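Local structure of ecto-NAD+ glycohydrolase (CD38 molecule) (Bos taurus, 3GC6) at residues S57-C61 with C141-Y145; A158-N163 with N190-V195. The protein is a disulfide-rich ectoenzyme, the bovine CD38 molecule, and belongs to the ADP-ribosyl cyclase family. The protein carries 1 engineered substitution. One frame throughout, in Å; residues are numbered along the deposited sequence.

Interaction 1 (S57-C61 with C141-Y145); sequences SKDPC and CRTNY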
ATOM      1  N   SER A  57     -20.472   7.074  18.104  1.00  4.39           N
ATOM      2  CA  SER A  57     -21.900   7.264  18.411  0.50  4.55           C
ATOM      3  C   SER A  57     -22.491   6.122  19.237  1.00  4.70           C
ATOM      4  O   SER A  57     -23.724   6.071  19.452  1.00  5.29           O
ATOM      5  CB  SER A  57     -22.735   7.512  17.137  0.50  4.73           C
ATOM      6  OG  SER A  57     -23.909   8.278  17.417  0.50  4.81           O
ATOM      7  N   LYS A  58     -21.637   5.242  19.755  1.00  4.37           N
ATOM      8  CA  LYS A  58     -22.107   4.122  20.562  1.00  4.20           C
ATOM      9  C   LYS A  58     -21.883   4.388  22.051  1.00  4.22           C
ATOM     10  O   LYS A  58     -21.071   5.245  22.426  1.00  4.56           O
ATOM     11  CB  LYS A  58     -21.406   2.835  20.109  1.00  4.76           C
ATOM     12  CG  LYS A  58     -21.728   2.478  18.675  1.00  4.73           C
ATOM     13  CD  LYS A  58     -21.064   1.185  18.287  1.00  4.82           C
ATOM     14  CE  LYS A  58     -21.234   0.984  16.824  1.00  5.60           C
ATOM     15  NZ  LYS A  58     -20.541  -0.251  16.381  1.00  5.98           N
ATOM     16  N   ASP A  59     -22.605   3.648  22.882  1.00  4.05           N
ATOM     17  CA  ASP A  59     -22.435   3.680  24.344  1.00  4.05           C
ATOM     18  C   ASP A  59     -20.974   3.307  24.627  1.00  3.99           C
ATOM     19  O   ASP A  59     -20.539   2.192  24.316  1.00  3.79           O
ATOM     20  CB  ASP A  59     -23.379   2.653  24.967  1.00  4.19           C
ATOM     21  CG  ASP A  59     -23.325   2.646  26.498  1.00  4.46           C
ATOM     22  OD1 ASP A  59     -22.266   2.991  27.063  1.00  4.09           O
ATOM     23  OD2 ASP A  59     -24.371   2.322  27.123  1.00  5.04           O
ATOM     24  N   PRO A  60     -20.195   4.243  25.191  1.00  3.96           N
ATOM     25  CA  PRO A  60     -18.742   3.979  25.359  1.00  4.26           C
ATOM     26  C   PRO A  60     -18.398   2.930  26.397  1.00  4.00           C
ATOM     27  O   PRO A  60     -17.215   2.548  26.508  1.00  4.24           O
ATOM     28  CB  PRO A  60     -18.144   5.349  25.722  1.00  4.40           C
ATOM     29  CG  PRO A  60     -19.314   6.236  25.985  1.00  4.93           C
ATOM     30  CD  PRO A  60     -20.576   5.635  25.498  1.00  4.19           C
ATOM     31  N   CYS A  61     -19.402   2.451  27.153  1.00  3.85           N
ATOM     32  CA  CYS A  61     -19.209   1.353  28.116  1.00  4.08           C
ATOM     33  C   CYS A  61     -19.912   0.067  27.715  1.00  4.30           C
ATOM     34  O   CYS A  61     -20.069  -0.831  28.537  1.00  4.54           O
ATOM     35  CB  CYS A  61     -19.618   1.801  29.528  1.00  4.45           C
ATOM     36  SG  CYS A  61     -18.288   2.789  30.273  1.00  5.27           S
ATOM     37  N   CYS A 141     -15.516   1.365  33.401  1.00  4.98           N
ATOM     38  CA  CYS A 141     -16.026   0.129  32.815  1.00  5.23           C
ATOM     39  C   CYS A 141     -14.910  -0.585  32.103  1.00  5.26           C
ATOM     40  O   CYS A 141     -14.119   0.045  31.423  1.00  5.33           O
ATOM     41  CB  CYS A 141     -17.175   0.413  31.831  1.00  5.29           C
ATOM     42  SG  CYS A 141     -16.713   1.445  30.431  1.00  5.65           S
ATOM     43  N   ARG A 142     -14.853  -1.905  32.264  1.00  5.23           N
ATOM     44  CA  ARG A 142     -13.909  -2.709  31.489  1.00  5.11           C
ATOM     45  C   ARG A 142     -14.278  -2.798  30.001  1.00  5.19           C
ATOM     46  O   ARG A 142     -13.390  -2.942  29.143  1.00  5.01           O
ATOM     47  CB  ARG A 142     -13.791  -4.108  32.117  1.00  5.69           C
ATOM     48  CG  ARG A 142     -13.164  -4.041  33.479  1.00  6.33           C
ATOM     49  CD  ARG A 142     -13.026  -5.409  34.148  1.00  8.74           C
ATOM     50  NE  ARG A 142     -12.653  -5.237  35.553  1.00 10.23           N
ATOM     51  CZ  ARG A 142     -12.010  -6.150  36.276  1.00 11.67           C
ATOM     52  NH1 ARG A 142     -11.659  -7.310  35.729  1.00 12.38           N
ATOM     53  NH2 ARG A 142     -11.699  -5.895  37.545  1.00 11.99           N
ATOM     54  N   THR A 143     -15.581  -2.688  29.717  1.00  4.55           N
ATOM     55  CA  THR A 143     -16.125  -2.900  28.389  1.00  4.35           C
ATOM     56  C   THR A 143     -16.156  -1.575  27.625  1.00  4.27           C
ATOM     57  O   THR A 143     -17.205  -1.164  27.101  1.00  4.43           O
ATOM     58  CB  THR A 143     -17.559  -3.505  28.457  1.00  4.68           C
ATOM     59  OG1 THR A 143     -18.348  -2.743  29.361  1.00  5.02           O
ATOM     60  CG2 THR A 143     -17.488  -4.968  28.958  1.00  5.35           C
ATOM     61  N   ASN A 144     -14.993  -0.940  27.550  1.00  3.74           N
ATOM     62  CA  ASN A 144     -14.839   0.310  26.780  1.00  3.67           C
ATOM     63  C   ASN A 144     -14.088   0.008  25.482  1.00  3.64           C
ATOM     64  O   ASN A 144     -13.413  -1.034  25.386  1.00  3.89           O
ATOM     65  CB  ASN A 144     -14.105   1.346  27.618  1.00  3.62           C
ATOM     66  CG  ASN A 144     -12.678   0.943  27.920  1.00  4.44           C
ATOM     67  OD1 ASN A 144     -12.374   0.431  29.017  1.00  5.62           O
ATOM     68  ND2 ASN A 144     -11.819   1.111  26.958  1.00  3.37           N
ATOM     69  N   TYR A 145     -14.247   0.877  24.475  1.00  3.77           N
ATOM     70  CA  TYR A 145     -13.732   0.584  23.146  1.00  3.55           C
ATOM     71  C   TYR A 145     -12.192   0.455  23.067  1.00  3.62           C
ATOM     72  O   TYR A 145     -11.666  -0.336  22.252  1.00  3.92           O
ATOM     73  CB  TYR A 145     -14.302   1.593  22.109  1.00  3.37           C
ATOM     74  CG  TYR A 145     -15.706   1.178  21.744  1.00  3.80           C
ATOM     75  CD1 TYR A 145     -16.821   1.713  22.393  1.00  4.52           C
ATOM     76  CD2 TYR A 145     -15.911   0.156  20.824  1.00  4.23           C
ATOM     77  CE1 TYR A 145     -18.121   1.256  22.072  1.00  4.34           C
ATOM     78  CE2 TYR A 145     -17.179  -0.310  20.493  1.00  4.28           C
ATOM     79  CZ  TYR A 145     -18.287   0.250  21.114  1.00  4.43           C
ATOM     80  OH  TYR A 145     -19.526  -0.253  20.794  1.00  4.74           O
TER
HETATM   81  O   HOH W   1     -21.521   0.308  22.588  1.00  5.42           O
HETATM   82  O   HOH W   2     -15.330   3.514  24.913  1.00  4.29           O
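The hydroxyl OG1 of T143 gives its hydrogen to the backbone oxygen of C61 over 2.7 Å, the one direct hydrogen bond between 57-61 and 141-145. It arrives from above the carbonyl plane, 49° out of it. This bond lies beside the C61-C141 disulfide, which ties the loop after helix 44-55 to the loop leading into helix 145-159 within the ADP-ribosyl cyclase fold. A chi3 of -76° gives the bridge a left-handed twist, and the SG of C141 reaches it from a position between its own backbone N and carbonyl carbon (chi1 61°). Just before C61 the chain makes an Asx turn: OD1 of D59 accepts from the backbone N of C61 at 2.9 Å, on the anti side, tilted out of the carboxylate plane.

The backbone oxygen of P60 is met by CA of N144 and by a bridging water. The CA of N144, the N-cap residue, makes a CA-H...O contact with it at 3.3 Å, while the water that donates to P60 O also accepts from N of Y145, the first residue of the helix. The Y145 ring turns its edge to P60 CA and D59 O, the latter 3.4 Å from CE1. K58 crosses the tyrosine side chain at about a right angle, its CD 3.3 Å from OH of Y145 and oblique to the ring; the phenol oxygen is also hydrogen-bonded to D67, and the amine of K58 to the backbone oxygen of A54. A second water spans the contact, donating both to the OH of Y145 and to the backbone O of D59, each bond 2.7 Å long.

Interaction 2 (A158-N163 with N190-V195); sequences AESACN and NLRPQV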
ATOM      1  N   ALA A 158      -2.856 -14.077  19.191  1.00  3.76           N
ATOM      2  CA  ALA A 158      -2.427 -15.316  19.856  1.00  3.64           C
ATOM      3  C   ALA A 158      -2.948 -16.539  19.098  1.00  3.59           C
ATOM      4  O   ALA A 158      -2.220 -17.538  18.932  1.00  3.81           O
ATOM      5  CB  ALA A 158      -2.907 -15.345  21.315  1.00  4.00           C
ATOM      6  N   GLU A 159      -4.198 -16.464  18.652  1.00  3.77           N
ATOM      7  CA  GLU A 159      -4.801 -17.599  17.957  1.00  4.14           C
ATOM      8  C   GLU A 159      -4.115 -17.938  16.640  1.00  4.27           C
ATOM      9  O   GLU A 159      -4.157 -19.101  16.196  1.00  4.41           O
ATOM     10  CB  GLU A 159      -6.276 -17.360  17.700  1.00  4.61           C
ATOM     11  CG  GLU A 159      -7.102 -17.391  18.938  1.00  5.78           C
ATOM     12  CD  GLU A 159      -8.523 -16.809  18.722  1.00  7.73           C
ATOM     13  OE1 GLU A 159      -8.843 -16.361  17.600  1.00  8.24           O
ATOM     14  OE2 GLU A 159      -9.291 -16.791  19.705  1.00  9.26           O
ATOM     15  N   SER A 160      -3.522 -16.947  15.995  1.00  4.17           N
ATOM     16  CA  SER A 160      -2.933 -17.181  14.676  1.00  4.53           C
ATOM     17  C   SER A 160      -1.430 -17.491  14.733  1.00  4.46           C
ATOM     18  O   SER A 160      -0.828 -17.763  13.693  1.00  4.63           O
ATOM     19  CB  SER A 160      -3.174 -15.951  13.780  1.00  5.06           C
ATOM     20  OG  SER A 160      -2.560 -14.828  14.340  1.00  5.82           O
ATOM     21  N   ALA A 161      -0.836 -17.473  15.921  1.00  4.40           N
ATOM     22  CA  ALA A 161       0.606 -17.739  16.074  1.00  4.44           C
ATOM     23  C   ALA A 161       0.994 -19.086  15.493  1.00  4.75           C
ATOM     24  O   ALA A 161       0.211 -20.054  15.543  1.00  5.14           O
ATOM     25  CB  ALA A 161       0.999 -17.725  17.542  1.00  4.54           C
ATOM     26  N   CYS A 162       2.208 -19.153  14.946  1.00  5.02           N
ATOM     27  CA  CYS A 162       2.638 -20.382  14.305  1.00  5.51           C
ATOM     28  C   CYS A 162       4.100 -20.663  14.593  1.00  5.20           C
ATOM     29  O   CYS A 162       4.924 -19.726  14.679  1.00  5.03           O
ATOM     30  CB  CYS A 162       2.408 -20.269  12.803  1.00  6.04           C
ATOM     31  SG  CYS A 162       3.420 -21.327  11.737  1.00  8.88           S
ATOM     32  N   ASN A 163       4.415 -21.947  14.741  1.00  4.90           N
ATOM     33  CA  ASN A 163       5.769 -22.406  15.035  1.00  4.99           C
ATOM     34  C   ASN A 163       6.360 -21.789  16.306  1.00  4.87           C
ATOM     35  O   ASN A 163       5.689 -21.813  17.347  1.00  5.32           O
ATOM     36  CB  ASN A 163       6.659 -22.242  13.803  1.00  5.17           C
ATOM     37  CG  ASN A 163       6.169 -23.111  12.639  1.00  6.24           C
ATOM     38  OD1 ASN A 163       5.492 -24.099  12.861  1.00  7.08           O
ATOM     39  ND2 ASN A 163       6.523 -22.748  11.424  1.00  7.32           N
ATOM     40  N   ASN A 190      -4.967 -18.074  24.880  1.00  4.58           N
ATOM     41  CA  ASN A 190      -5.533 -18.203  23.544  1.00  4.55           C
ATOM     42  C   ASN A 190      -4.496 -18.587  22.485  1.00  4.54           C
ATOM     43  O   ASN A 190      -4.820 -18.598  21.298  1.00  4.68           O
ATOM     44  CB  ASN A 190      -6.280 -16.937  23.148  1.00  4.95           C
ATOM     45  CG  ASN A 190      -7.565 -16.794  23.902  1.00  5.16           C
ATOM     46  OD1 ASN A 190      -7.759 -15.846  24.688  1.00  5.98           O
ATOM     47  ND2 ASN A 190      -8.453 -17.760  23.699  1.00  6.17           N
ATOM     48  N   LEU A 191      -3.291 -18.918  22.931  1.00  4.36           N
ATOM     49  CA  LEU A 191      -2.241 -19.348  21.985  1.00  4.31           C
ATOM     50  C   LEU A 191      -2.699 -20.564  21.195  1.00  4.21           C
ATOM     51  O   LEU A 191      -3.280 -21.496  21.746  1.00  4.23           O
ATOM     52  CB  LEU A 191      -0.950 -19.718  22.726  1.00  4.12           C
ATOM     53  CG  LEU A 191      -0.080 -18.537  23.088  1.00  5.48           C
ATOM     54  CD1 LEU A 191       1.025 -19.023  24.062  1.00  5.93           C
ATOM     55  CD2 LEU A 191       0.531 -17.869  21.815  1.00  5.36           C
ATOM     56  N   ARG A 192      -2.400 -20.573  19.899  1.00  4.05           N
ATOM     57  CA  ARG A 192      -2.709 -21.732  19.061  1.00  4.15           C
ATOM     58  C   ARG A 192      -2.045 -22.967  19.659  1.00  4.15           C
ATOM     59  O   ARG A 192      -0.850 -22.940  19.992  1.00  4.16           O
ATOM     60  CB  ARG A 192      -2.185 -21.530  17.633  1.00  4.19           C
ATOM     61  CG  ARG A 192      -2.631 -22.657  16.711  1.00  4.42           C
ATOM     62  CD  ARG A 192      -1.799 -22.684  15.431  1.00  4.31           C
ATOM     63  NE  ARG A 192      -1.877 -21.474  14.630  1.00  4.48           N
ATOM     64  CZ  ARG A 192      -2.742 -21.303  13.611  1.00  4.08           C
ATOM     65  NH1 ARG A 192      -3.659 -22.219  13.336  1.00  4.82           N
ATOM     66  NH2 ARG A 192      -2.720 -20.184  12.898  1.00  4.82           N
ATOM     67  N   PRO A 193      -2.826 -24.051  19.823  1.00  4.31           N
ATOM     68  CA  PRO A 193      -2.162 -25.227  20.404  1.00  4.62           C
ATOM     69  C   PRO A 193      -0.960 -25.694  19.576  1.00  4.71           C
ATOM     70  O   PRO A 193      -0.936 -25.546  18.348  1.00  4.59           O
ATOM     71  CB  PRO A 193      -3.268 -26.284  20.434  1.00  4.71           C
ATOM     72  CG  PRO A 193      -4.516 -25.466  20.538  1.00  4.83           C
ATOM     73  CD  PRO A 193      -4.264 -24.263  19.624  1.00  4.69           C
ATOM     74  N   GLN A 194       0.010 -26.293  20.271  1.00  4.63           N
ATOM     75  CA  GLN A 194       1.178 -26.937  19.640  1.00  4.57           C
ATOM     76  C   GLN A 194       2.207 -26.004  19.000  1.00  4.71           C
ATOM     77  O   GLN A 194       3.158 -26.474  18.371  1.00  5.04           O
ATOM     78  CB  GLN A 194       0.744 -28.016  18.643  1.00  4.98           C
ATOM     79  CG  GLN A 194       0.009 -29.133  19.345  1.00  5.38           C
ATOM     80  CD  GLN A 194      -0.409 -30.269  18.420  1.00  6.40           C
ATOM     81  OE1 GLN A 194       0.372 -30.703  17.583  1.00  8.62           O
ATOM     82  NE2 GLN A 194      -1.622 -30.747  18.577  1.00  6.92           N
ATOM     83  N   VAL A 195       2.040 -24.693  19.166  1.00  4.33           N
ATOM     84  CA  VAL A 195       3.203 -23.821  18.928  1.00  4.44           C
ATOM     85  C   VAL A 195       4.269 -24.115  20.009  1.00  4.50           C
ATOM     86  O   VAL A 195       4.017 -24.882  20.943  1.00  4.53           O
ATOM     87  CB  VAL A 195       2.836 -22.313  18.871  1.00  4.46           C
ATOM     88  CG1 VAL A 195       1.718 -22.087  17.870  1.00  4.66           C
ATOM     89  CG2 VAL A 195       2.431 -21.796  20.233  1.00  4.70           C
TER
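R192 sets off with CG anti to its backbone N (chi1 -174°) and then bends at chi3 (-60°), a course that carries its guanidinium across the backbone oxygens of E159, S160 and A161. The NE bond to the O of A161 is short, 2.7 Å. The NH2 bond to the O of S160 is longer, 3.2 Å, but nearly straight at 173°. Both acceptors lie close to the guanidinium plane, although NH2 stands above the carbonyl plane of S160. E159 O takes a different place, over one face and offset toward the rim. One side chain thus meets three successive carbonyls where the chain leaves helix 145-159, an arrangement that would place the positive group beside the partial negative charges of the helix C-terminus. The backbone contributes too: N of R192 donates to the O of A158 at 3.2 Å, and the same oxygen receives a CA-H...O contact from L191.

R192 also opens a type II beta turn that ends at V195, just before strand 196-203 of the parallel sheet. V195 packs against the outgoing chain through its side chain, with CG1 3.4 Å from the O of A161 and CB 3.3 Å from the O of N163. L191 adds an apolar contact through CD2, which is 4.3 Å from the CB of A158 and equally far from the CB of A161. Farther along the outgoing chain, C162 is held by its disulfide to C81, and N163 pairs through its backbone with E196.

How the interactions relate
Helix 145-159 links the two contacts: interaction 1 lies at its N-terminal end, where N144 is the N-cap, and interaction 2 begins at its last residues, A158 and E159. Their centres are about 29 Å apart and their nearest atoms about 14 Å, so they do not touch. Both segments of interaction 1 precede both of interaction 2 in the sequence. Interaction 1 joins loops on the helical side of the molecule, its centre about 19 Å from the centre of the chain; interaction 2, centred about 15 Å from it, connects the helix exit with the approach to strand 196-203. Both involve a disulfide: the C61-C141 bridge spans interaction 1, whereas C162, the single half-cystine of interaction 2, bonds to C81 outside it.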